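Local atomic coordinates of ABC transporter, substrate binding protein (Agrobacterium tumefaciens, PDB entry 3C9H), a protein that probably captures a solute in the periplasm and delivers it to an ABC transporter, and binds a magnesium ion. Residues G184-F187 against M188-D191; R343-E346 against R347-A351. All blocks are in the same frame, centred on the assembly; numbering follows the deposited sequence.

Contact 1 (G184-F187 against M188-D191); sequences GFLF and MSRD
Two turns of the buried helix 183-194, in a periplasmic solute-binding protein fold, are closed here by the i to i+4 bonds of an alpha-helix, and a serine hydroxyl folds back onto the backbone between them. Met-188 N reaches Gly-184 O at 3.0 Å, and the amides of Ser-189, Arg-190 and Asp-191 repeat the step to Phe-185, Leu-186 and Phe-187. Gly-184, near the helix start, lies about 6 Å from a bound citrate, probably from the crystallisation liquor, so this end may border the ligand cleft. Leu-186 O is gripped twice. Besides Arg-190 N at 3.0 Å it accepts the hydroxyl of Ser-189, OG to O 2.9 Å, which arrives at a C=O...OG angle of 119° where the amide comes in at 160°. The rotamer of Ser-189 makes this possible: with chi1 at 79°, OG lies between its own backbone N and carbonyl carbon and folds back over the carbonyl of the turn before. This bond satisfies a hydroxyl on a buried residue.

One turn apart, the Phe-185 ring meets the methylene of Ser-189, CE2 to CB 4.0 Å, the carbon standing obliquely to the ring, which also makes a cation-pi contact with Arg-341. Phe-187 instead packs on strands 230-235 and 258-268, and the buried carboxylate of Asp-191 is taken up by the hydroxyls of Tyr-232 and Tyr-257, one on each oxygen. The guanidinium of Arg-190 forms a salt bridge with Glu-193, while the start of its side chain stays against the helix, CG 3.1 Å from Leu-186 O.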
ATOM      1  N   GLY A 184      -4.039  -3.334   5.001  1.00 20.56           N
ATOM      2  CA  GLY A 184      -3.963  -4.336   6.076  1.00 20.19           C
ATOM      3  C   GLY A 184      -4.818  -5.544   5.783  1.00 20.41           C
ATOM      4  O   GLY A 184      -4.343  -6.686   5.896  1.00 19.56           O
ATOM      5  N   PHE A 185      -6.086  -5.313   5.421  1.00 20.24           N
ATOM      6  CA  PHE A 185      -6.957  -6.406   5.069  1.00 20.80           C
ATOM      7  C   PHE A 185      -6.393  -7.227   3.888  1.00 21.23           C
ATOM      8  O   PHE A 185      -6.361  -8.457   3.921  1.00 21.95           O
ATOM      9  CB  PHE A 185      -8.386  -5.939   4.750  1.00 21.30           C
ATOM     10  CG  PHE A 185      -9.259  -7.081   4.340  1.00 21.13           C
ATOM     11  CD1 PHE A 185      -9.879  -7.853   5.293  1.00 23.60           C
ATOM     12  CD2 PHE A 185      -9.345  -7.462   3.003  1.00 21.93           C
ATOM     13  CE1 PHE A 185     -10.633  -8.981   4.909  1.00 23.53           C
ATOM     14  CE2 PHE A 185     -10.081  -8.582   2.611  1.00 22.31           C
ATOM     15  CZ  PHE A 185     -10.712  -9.346   3.567  1.00 21.95           C
ATOM     16  N   LEU A 186      -5.933  -6.538   2.856  1.00 21.65           N
ATOM     17  CA  LEU A 186      -5.334  -7.207   1.705  1.00 21.93           C
ATOM     18  C   LEU A 186      -4.208  -8.124   2.158  1.00 21.83           C
ATOM     19  O   LEU A 186      -4.167  -9.280   1.773  1.00 21.30           O
ATOM     20  CB  LEU A 186      -4.822  -6.174   0.680  1.00 22.59           C
ATOM     21  CG  LEU A 186      -4.231  -6.712  -0.639  1.00 21.99           C
ATOM     22  CD1 LEU A 186      -5.313  -7.370  -1.461  1.00 24.83           C
ATOM     23  CD2 LEU A 186      -3.541  -5.617  -1.458  1.00 23.03           C
ATOM     24  N   PHE A 187      -3.286  -7.611   2.970  1.00 22.00           N
ATOM     25  CA  PHE A 187      -2.150  -8.404   3.386  1.00 22.27           C
ATOM     26  C   PHE A 187      -2.641  -9.630   4.180  1.00 23.21           C
ATOM     27  O   PHE A 187      -2.143 -10.728   3.966  1.00 23.37           O
ATOM     28  CB  PHE A 187      -1.139  -7.601   4.225  1.00 21.20           C
ATOM     29  CG  PHE A 187      -0.355  -6.527   3.461  1.00 20.48           C
ATOM     30  CD1 PHE A 187      -0.030  -6.662   2.098  1.00 20.25           C
ATOM     31  CD2 PHE A 187       0.137  -5.425   4.151  1.00 21.42           C
ATOM     32  CE1 PHE A 187       0.716  -5.670   1.441  1.00 22.14           C
ATOM     33  CE2 PHE A 187       0.890  -4.436   3.516  1.00 19.51           C
ATOM     34  CZ  PHE A 187       1.181  -4.558   2.158  1.00 21.07           C
ATOM     35  N   MET A 188      -3.584  -9.445   5.102  1.00 24.67           N
ATOM     36  CA  MET A 188      -4.128 -10.589   5.865  1.00 25.08           C
ATOM     37  C   MET A 188      -4.777 -11.608   4.930  1.00 25.71           C
ATOM     38  O   MET A 188      -4.590 -12.816   5.079  1.00 25.81           O
ATOM     39  CB  MET A 188      -5.139 -10.124   6.919  1.00 25.79           C
ATOM     40  CG  MET A 188      -5.865 -11.266   7.705  1.00 27.91           C
ATOM     41  SD  MET A 188      -4.728 -12.198   8.735  1.00 37.20           S
ATOM     42  CE  MET A 188      -3.292 -11.104   8.961  1.00 34.24           C
ATOM     43  N   SER A 189      -5.522 -11.138   3.942  1.00 26.15           N
ATOM     44  CA  SER A 189      -6.210 -12.069   3.041  1.00 26.51           C
ATOM     45  C   SER A 189      -5.188 -12.877   2.210  1.00 27.13           C
ATOM     46  O   SER A 189      -5.389 -14.087   1.954  1.00 26.82           O
ATOM     47  CB  SER A 189      -7.251 -11.336   2.184  1.00 26.44           C
ATOM     48  OG  SER A 189      -6.659 -10.642   1.093  1.00 28.98           O
ATOM     49  N   ARG A 190      -4.060 -12.240   1.866  1.00 26.87           N
ATOM     50  CA  ARG A 190      -2.980 -12.929   1.177  1.00 27.98           C
ATOM     51  C   ARG A 190      -2.205 -13.891   2.097  1.00 28.35           C
ATOM     52  O   ARG A 190      -1.836 -14.980   1.672  1.00 27.41           O
ATOM     53  CB  ARG A 190      -2.022 -11.935   0.522  1.00 27.93           C
ATOM     54  CG  ARG A 190      -2.667 -10.938  -0.431  1.00 30.17           C
ATOM     55  CD  ARG A 190      -3.530 -11.603  -1.486  1.00 35.94           C
ATOM     56  NE  ARG A 190      -2.731 -12.225  -2.539  1.00 38.17           N
ATOM     57  CZ  ARG A 190      -3.248 -12.941  -3.541  1.00 42.01           C
ATOM     58  NH1 ARG A 190      -4.565 -13.142  -3.619  1.00 42.84           N
ATOM     59  NH2 ARG A 190      -2.447 -13.456  -4.476  1.00 41.05           N
ATOM     60  N   ASP A 191      -1.933 -13.469   3.333  1.00 29.43           N
ATOM     61  CA  ASP A 191      -1.328 -14.352   4.337  1.00 30.68           C
ATOM     62  C   ASP A 191      -2.136 -15.662   4.473  1.00 31.97           C
ATOM     63  O   ASP A 191      -1.584 -16.750   4.480  1.00 30.56           O
ATOM     64  CB  ASP A 191      -1.291 -13.664   5.702  1.00 30.50           C
ATOM     65  CG  ASP A 191      -0.159 -12.674   5.852  1.00 30.44           C
ATOM     66  OD1 ASP A 191       0.828 -12.732   5.084  1.00 30.70           O
ATOM     67  OD2 ASP A 191      -0.239 -11.845   6.784  1.00 30.62           O
TER

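Contact 2 (R343-E346 against R347-A351); sequences RLIE and RWNEA
The indole of Trp-348 stands out from the helix with the carbonyl oxygen of Ile-345 at its edge, near the ring plane, and its CB lies 3.4 Å from Leu-344 O. A chi1 of 180° sets the ring anti to the backbone N, and it runs into the interior to pack on Asp-177 and Ile-178 and on Ile-202 of helix 198-207. A second flat group, the amide of Asn-349, belongs to a side chain that lies alongside that of Ile-345, both pointing the same way.

On the exposed side, the carboxylate of Glu-346 lies near Arg-343, but OE2 is 3.9 Å from NE and well out of the guanidinium plane, a long ion pair of charges alone. Arg-347 extends from CG to NE, and its guanidinium makes a cation-pi contact with Trp-199. Along the backbone run the i to i+4 bonds, Arg-347 N to Arg-343 O at 3.0 Å and Trp-348 N to Leu-344 O at 3.0 Å, followed by those of Asn-349 and Glu-350. Leucine and tryptophan buried, arginine and glutamate outside: this is an amphipathic alpha-helix, here the C-terminal helix 338-353 laid over the protein surface.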
ATOM      1  N   ARG A 343     -16.506 -12.058   6.921  1.00 35.75           N
ATOM      2  CA  ARG A 343     -16.246 -13.245   7.717  1.00 36.75           C
ATOM      3  C   ARG A 343     -14.785 -13.294   8.188  1.00 36.96           C
ATOM      4  O   ARG A 343     -14.517 -13.608   9.344  1.00 36.57           O
ATOM      5  CB  ARG A 343     -16.626 -14.496   6.930  1.00 38.26           C
ATOM      6  CG  ARG A 343     -18.144 -14.580   6.589  1.00 41.11           C
ATOM      7  CD  ARG A 343     -18.993 -14.862   7.831  1.00 45.58           C
ATOM      8  NE  ARG A 343     -20.422 -15.106   7.568  1.00 45.68           N
ATOM      9  CZ  ARG A 343     -21.331 -14.163   7.310  1.00 48.82           C
ATOM     10  NH1 ARG A 343     -20.971 -12.877   7.221  1.00 51.00           N
ATOM     11  NH2 ARG A 343     -22.611 -14.505   7.125  1.00 48.35           N
ATOM     12  N   LEU A 344     -13.844 -12.969   7.301  1.00 36.66           N
ATOM     13  CA  LEU A 344     -12.425 -12.984   7.650  1.00 36.46           C
ATOM     14  C   LEU A 344     -12.089 -11.969   8.744  1.00 36.03           C
ATOM     15  O   LEU A 344     -11.233 -12.222   9.585  1.00 35.47           O
ATOM     16  CB  LEU A 344     -11.574 -12.699   6.415  1.00 36.70           C
ATOM     17  CG  LEU A 344     -10.058 -12.668   6.634  1.00 36.85           C
ATOM     18  CD1 LEU A 344      -9.553 -14.034   7.086  1.00 39.94           C
ATOM     19  CD2 LEU A 344      -9.359 -12.233   5.367  1.00 37.38           C
ATOM     20  N   ILE A 345     -12.760 -10.828   8.723  1.00 35.70           N
ATOM     21  CA  ILE A 345     -12.562  -9.794   9.722  1.00 37.09           C
ATOM     22  C   ILE A 345     -13.068 -10.231  11.112  1.00 37.96           C
ATOM     23  O   ILE A 345     -12.424  -9.963  12.131  1.00 37.23           O
ATOM     24  CB  ILE A 345     -13.184  -8.440   9.259  1.00 36.42           C
ATOM     25  CG1 ILE A 345     -12.350  -7.843   8.112  1.00 37.02           C
ATOM     26  CG2 ILE A 345     -13.250  -7.459  10.409  1.00 36.84           C
ATOM     27  CD1 ILE A 345     -12.872  -6.498   7.523  1.00 36.49           C
ATOM     28  N   GLU A 346     -14.202 -10.921  11.168  1.00 39.13           N
ATOM     29  CA  GLU A 346     -14.689 -11.373  12.463  1.00 40.08           C
ATOM     30  C   GLU A 346     -13.857 -12.553  13.006  1.00 39.91           C
ATOM     31  O   GLU A 346     -13.645 -12.656  14.208  1.00 40.84           O
ATOM     32  CB  GLU A 346     -16.208 -11.646  12.450  1.00 40.67           C
ATOM     33  CG  GLU A 346     -16.716 -12.801  11.593  1.00 42.22           C
ATOM     34  CD  GLU A 346     -18.242 -13.015  11.754  1.00 43.36           C
ATOM     35  OE1 GLU A 346     -18.822 -12.535  12.772  1.00 46.56           O
ATOM     36  OE2 GLU A 346     -18.860 -13.660  10.867  1.00 47.18           O
ATOM     37  N   ARG A 347     -13.373 -13.421  12.131  1.00 39.62           N
ATOM     38  CA  ARG A 347     -12.402 -14.453  12.520  1.00 39.49           C
ATOM     39  C   ARG A 347     -11.080 -13.864  13.097  1.00 38.98           C
ATOM     40  O   ARG A 347     -10.521 -14.357  14.077  1.00 38.06           O
ATOM     41  CB  ARG A 347     -12.103 -15.323  11.304  1.00 39.69           C
ATOM     42  CG  ARG A 347     -11.329 -16.581  11.611  1.00 40.45           C
ATOM     43  CD  ARG A 347     -11.367 -17.569  10.447  1.00 41.60           C
ATOM     44  NE  ARG A 347     -10.724 -18.840  10.805  1.00 42.67           N
ATOM     45  CZ  ARG A 347     -10.195 -19.705   9.942  1.00 44.19           C
ATOM     46  NH1 ARG A 347     -10.193 -19.466   8.636  1.00 45.51           N
ATOM     47  NH2 ARG A 347      -9.642 -20.817  10.396  1.00 45.44           N
ATOM     48  N   TRP A 348     -10.587 -12.803  12.472  1.00 37.63           N
ATOM     49  CA  TRP A 348      -9.378 -12.129  12.920  1.00 38.37           C
ATOM     50  C   TRP A 348      -9.567 -11.517  14.313  1.00 38.62           C
ATOM     51  O   TRP A 348      -8.708 -11.660  15.170  1.00 37.91           O
ATOM     52  CB  TRP A 348      -9.011 -11.095  11.864  1.00 36.41           C
ATOM     53  CG  TRP A 348      -7.803 -10.275  12.100  1.00 35.50           C
ATOM     54  CD1 TRP A 348      -6.497 -10.588  11.776  1.00 34.11           C
ATOM     55  CD2 TRP A 348      -7.782  -8.964  12.629  1.00 32.14           C
ATOM     56  NE1 TRP A 348      -5.666  -9.532  12.100  1.00 33.14           N
ATOM     57  CE2 TRP A 348      -6.433  -8.523  12.619  1.00 32.00           C
ATOM     58  CE3 TRP A 348      -8.771  -8.106  13.116  1.00 32.23           C
ATOM     59  CZ2 TRP A 348      -6.060  -7.275  13.088  1.00 33.54           C
ATOM     60  CZ3 TRP A 348      -8.396  -6.877  13.574  1.00 33.79           C
ATOM     61  CH2 TRP A 348      -7.049  -6.464  13.552  1.00 33.95           C
ATOM     62  N   ASN A 349     -10.705 -10.871  14.548  1.00 40.42           N
ATOM     63  CA  ASN A 349     -11.043 -10.353  15.882  1.00 42.16           C
ATOM     64  C   ASN A 349     -11.180 -11.475  16.898  1.00 43.20           C
ATOM     65  O   ASN A 349     -10.822 -11.314  18.048  1.00 43.58           O
ATOM     66  CB  ASN A 349     -12.354  -9.564  15.852  1.00 42.43           C
ATOM     67  CG  ASN A 349     -12.212  -8.220  15.190  1.00 44.08           C
ATOM     68  OD1 ASN A 349     -12.993  -7.874  14.296  1.00 48.05           O
ATOM     69  ND2 ASN A 349     -11.208  -7.449  15.607  1.00 46.13           N
ATOM     70  N   GLU A 350     -11.707 -12.606  16.448  1.00 44.70           N
ATOM     71  CA  GLU A 350     -11.905 -13.798  17.274  1.00 45.51           C
ATOM     72  C   GLU A 350     -10.564 -14.400  17.711  1.00 45.94           C
ATOM     73  O   GLU A 350     -10.408 -14.773  18.869  1.00 45.93           O
ATOM     74  CB  GLU A 350     -12.811 -14.786  16.497  1.00 45.70           C
ATOM     75  CG  GLU A 350     -12.671 -16.294  16.721  1.00 46.47           C
ATOM     76  CD  GLU A 350     -13.572 -17.111  15.736  1.00 47.68           C
ATOM     77  OE1 GLU A 350     -14.611 -16.581  15.257  1.00 50.46           O
ATOM     78  OE2 GLU A 350     -13.232 -18.275  15.423  1.00 50.98           O
ATOM     79  N   ALA A 351      -9.589 -14.445  16.803  1.00 46.25           N
ATOM     80  CA  ALA A 351      -8.234 -14.933  17.112  1.00 46.72           C
ATOM     81  C   ALA A 351      -7.442 -14.013  18.044  1.00 47.03           C
ATOM     82  O   ALA A 351      -6.721 -14.489  18.909  1.00 46.64           O
ATOM     83  CB  ALA A 351      -7.439 -15.165  15.823  1.00 46.50           C
TER

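Contact 1 comes first along the chain, on helix 183-194, and contact 2 follows on the last helix, 338-353; their centres are 12 Å apart, on the same side of the chain's centre. The two helices pack directly. The Phe-185 ring reaches Leu-344, CE1 to CD2 3.5 Å, and also Ile-345, while the sulfur of Met-188 lies 3.9 Å from Trp-348 CD1. Helix 183-194 is thus sandwiched between strands 230-235 and 258-268 and the C-terminal helix, which sits farther out. Contact 1 is nearer the magnesium ion, about 11 Å from the Phe-187 side chain. Leu-344, Ile-345 and Trp-348 thereby tie the chain's end to helix 183-194 on its side farther from the metal.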